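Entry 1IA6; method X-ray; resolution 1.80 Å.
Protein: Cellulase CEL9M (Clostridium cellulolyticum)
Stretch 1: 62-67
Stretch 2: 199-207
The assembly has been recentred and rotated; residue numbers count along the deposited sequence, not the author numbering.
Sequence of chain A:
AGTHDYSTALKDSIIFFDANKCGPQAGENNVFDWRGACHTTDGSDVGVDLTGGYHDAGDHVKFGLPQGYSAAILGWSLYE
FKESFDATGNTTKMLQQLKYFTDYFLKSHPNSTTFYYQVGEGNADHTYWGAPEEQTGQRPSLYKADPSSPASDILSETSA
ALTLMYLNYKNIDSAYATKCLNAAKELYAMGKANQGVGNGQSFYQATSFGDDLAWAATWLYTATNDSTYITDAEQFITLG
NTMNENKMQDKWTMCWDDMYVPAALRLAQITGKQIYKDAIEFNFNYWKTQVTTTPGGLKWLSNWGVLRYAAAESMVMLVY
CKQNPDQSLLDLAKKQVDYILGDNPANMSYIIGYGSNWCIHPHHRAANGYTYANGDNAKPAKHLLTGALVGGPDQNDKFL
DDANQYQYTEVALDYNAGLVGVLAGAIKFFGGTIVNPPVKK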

# COMPACT_ATOMS: atom_id res chain seq x y z
N LYS A 62 -1.82 11.37 -8.15
CA LYS A 62 -2.60 10.43 -7.38
C LYS A 62 -3.03 9.34 -8.36
O LYS A 62 -3.94 9.54 -9.16
CB LYS A 62 -3.81 11.13 -6.74
CG LYS A 62 -3.37 12.29 -5.84
CD LYS A 62 -4.50 12.91 -5.02
CE LYS A 62 -5.43 13.75 -5.87
NZ LYS A 62 -6.30 14.60 -5.02
N PHE A 63 -2.32 8.21 -8.32
CA PHE A 63 -2.56 7.06 -9.19
C PHE A 63 -3.54 6.10 -8.52
O PHE A 63 -3.27 5.60 -7.44
CB PHE A 63 -1.25 6.32 -9.47
CG PHE A 63 -0.32 7.04 -10.42
CD1 PHE A 63 -0.62 7.11 -11.78
CD2 PHE A 63 0.85 7.62 -9.96
CE1 PHE A 63 0.25 7.75 -12.67
CE2 PHE A 63 1.73 8.26 -10.83
CZ PHE A 63 1.43 8.32 -12.19
N GLY A 64 -4.65 5.82 -9.19
CA GLY A 64 -5.68 4.96 -8.62
C GLY A 64 -5.37 3.56 -8.13
O GLY A 64 -5.87 3.16 -7.07
N LEU A 65 -4.57 2.79 -8.86
CA LEU A 65 -4.30 1.43 -8.42
C LEU A 65 -3.48 1.37 -7.13
O LEU A 65 -3.90 0.73 -6.16
CB LEU A 65 -3.63 0.61 -9.53
CG LEU A 65 -3.46 -0.89 -9.26
CD1 LEU A 65 -4.75 -1.48 -8.68
CD2 LEU A 65 -3.08 -1.60 -10.55
N PRO A 66 -2.30 2.01 -7.10
CA PRO A 66 -1.54 1.95 -5.85
C PRO A 66 -2.24 2.67 -4.70
O PRO A 66 -2.02 2.35 -3.53
CB PRO A 66 -0.19 2.57 -6.22
CG PRO A 66 -0.52 3.46 -7.39
CD PRO A 66 -1.52 2.64 -8.17
N GLN A 67 -3.07 3.66 -5.02
CA GLN A 67 -3.80 4.38 -3.97
C GLN A 67 -4.77 3.40 -3.30
O GLN A 67 -4.84 3.32 -2.07
CB GLN A 67 -4.56 5.57 -4.57
CG GLN A 67 -5.21 6.50 -3.54
CD GLN A 67 -4.36 7.72 -3.18
OE1 GLN A 67 -4.78 8.57 -2.39
NE2 GLN A 67 -3.17 7.82 -3.76
N ASN A 199 -6.40 2.35 -16.28
CA ASN A 199 -5.24 3.02 -16.86
C ASN A 199 -4.32 3.62 -15.81
O ASN A 199 -4.78 4.21 -14.83
CB ASN A 199 -5.71 4.14 -17.80
CG ASN A 199 -6.56 3.63 -18.95
OD1 ASN A 199 -6.11 2.83 -19.77
ND2 ASN A 199 -7.80 4.10 -19.02
N GLY A 200 -3.01 3.48 -16.02
CA GLY A 200 -2.04 4.03 -15.09
C GLY A 200 -0.86 4.59 -15.86
O GLY A 200 0.25 4.72 -15.32
N GLN A 201 -1.10 4.95 -17.12
CA GLN A 201 -0.06 5.48 -17.99
C GLN A 201 1.06 4.44 -18.04
O GLN A 201 0.80 3.25 -17.87
CB GLN A 201 0.45 6.82 -17.46
CG GLN A 201 -0.63 7.91 -17.41
CD GLN A 201 -0.06 9.30 -17.19
OE1 GLN A 201 0.14 9.73 -16.05
NE2 GLN A 201 0.22 10.00 -18.28
N SER A 202 2.30 4.86 -18.26
CA SER A 202 3.39 3.90 -18.32
C SER A 202 3.98 3.66 -16.93
O SER A 202 4.88 2.84 -16.76
CB SER A 202 4.49 4.41 -19.26
OG SER A 202 5.05 5.62 -18.78
N PHE A 203 3.45 4.38 -15.94
CA PHE A 203 3.94 4.28 -14.57
C PHE A 203 3.39 3.08 -13.83
O PHE A 203 4.11 2.40 -13.10
CB PHE A 203 3.60 5.57 -13.83
CG PHE A 203 4.13 6.80 -14.51
CD1 PHE A 203 5.49 7.08 -14.49
CD2 PHE A 203 3.29 7.63 -15.23
CE1 PHE A 203 6.01 8.17 -15.18
CE2 PHE A 203 3.80 8.73 -15.93
CZ PHE A 203 5.16 8.99 -15.90
N TYR A 204 2.10 2.82 -14.01
CA TYR A 204 1.47 1.68 -13.36
C TYR A 204 0.70 0.87 -14.38
O TYR A 204 -0.52 0.98 -14.49
CB TYR A 204 0.56 2.16 -12.23
CG TYR A 204 1.34 2.61 -11.01
CD1 TYR A 204 1.85 1.67 -10.11
CD2 TYR A 204 1.62 3.96 -10.80
CE1 TYR A 204 2.63 2.07 -9.02
CE2 TYR A 204 2.40 4.36 -9.71
CZ TYR A 204 2.90 3.41 -8.83
OH TYR A 204 3.66 3.80 -7.76
N GLN A 205 1.43 0.06 -15.14
CA GLN A 205 0.84 -0.78 -16.16
C GLN A 205 0.34 -2.08 -15.54
O GLN A 205 1.13 -2.96 -15.18
CB GLN A 205 1.87 -1.07 -17.25
CG GLN A 205 2.23 0.16 -18.07
CD GLN A 205 3.37 -0.08 -19.03
OE1 GLN A 205 4.54 -0.08 -18.63
NE2 GLN A 205 3.04 -0.30 -20.29
N ALA A 206 -0.98 -2.20 -15.40
CA ALA A 206 -1.59 -3.37 -14.79
C ALA A 206 -1.73 -4.53 -15.77
O ALA A 206 -1.83 -4.33 -16.98
CB ALA A 206 -2.95 -3.00 -14.23
N THR A 207 -1.75 -5.75 -15.23
CA THR A 207 -1.85 -6.94 -16.06
C THR A 207 -2.96 -7.91 -15.66
O THR A 207 -3.25 -8.85 -16.41
CB THR A 207 -0.53 -7.73 -16.01
OG1 THR A 207 -0.31 -8.21 -14.68
CG2 THR A 207 0.64 -6.85 -16.43
O HOH W 1 -4.22 5.65 -12.55

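The contact between residues 62-67 and 199-207 of this cellulase is a small, largely apolar packing of side chains, centred on aromatic rings and joined by no direct hydrogen bond. It illustrates a general principle: segments far apart in sequence, here by at least 137 residues between touching partners, can be fitted together by the shape of their side chains. About 318 Å² of surface is buried, both sides summed.

F63 contributes most from the first stretch. It occupies the N-cap position before a helix, and its carbonyl is engaged within its own segment, with Q67 N donating to F63 O at 3.1 Å in the first turn. The side chain, a plain hydrocarbon ring, packs against the loop, and its CA-to-CB bond points toward it. Y204 CD2 lies over one face of the ring, and the closest approach is F63 CD2 to Y204 CE2 at 3.6 Å. The planes meet at 56° and the centroids are 5.1 Å apart, so the pair is neither a stack nor an edge-to-face arrangement. F203 makes a second oblique pairing: F63 CZ approaches F203 CD2 to 3.6 Å, with planes at 47° and centroids 5.7 Å apart. At the edge of the F63 ring, F63 CE1 lies 3.9 Å from Q201 OE1, an oxygen whose hydrogen bond is made elsewhere in the structure.

Y204 also receives P66. The proline CG atom sits 3.7 Å from the centroid of the Y204 ring and only 10° off its normal, the geometry of a CH-pi interaction, in which a C-H group is set against the aromatic electron cloud. Y204 therefore touches both F63 and P66. Farther along the loop, L65 CD2 meets A206 CB at 3.9 Å, a modest van der Waals contact that extends the apolar surface.

The loop has no regular secondary structure, yet it is braced from within. Y204 N donates to G200 O at 3.0 Å, and F203 N makes a weak hydrogen bond to the same oxygen at 3.3 Å. The turn is tight at G200: an ideal CB there would fall 2.3 Å from Y204 O, a clash that the glycine avoids.

One water supplies a polar link between the segments. It donates to N199 O, 2.8 Å from the water O, and accepts a weak hydrogen bond from G64 N, 3.4 Å from that same O, connecting the two backbones beside the aromatic cluster.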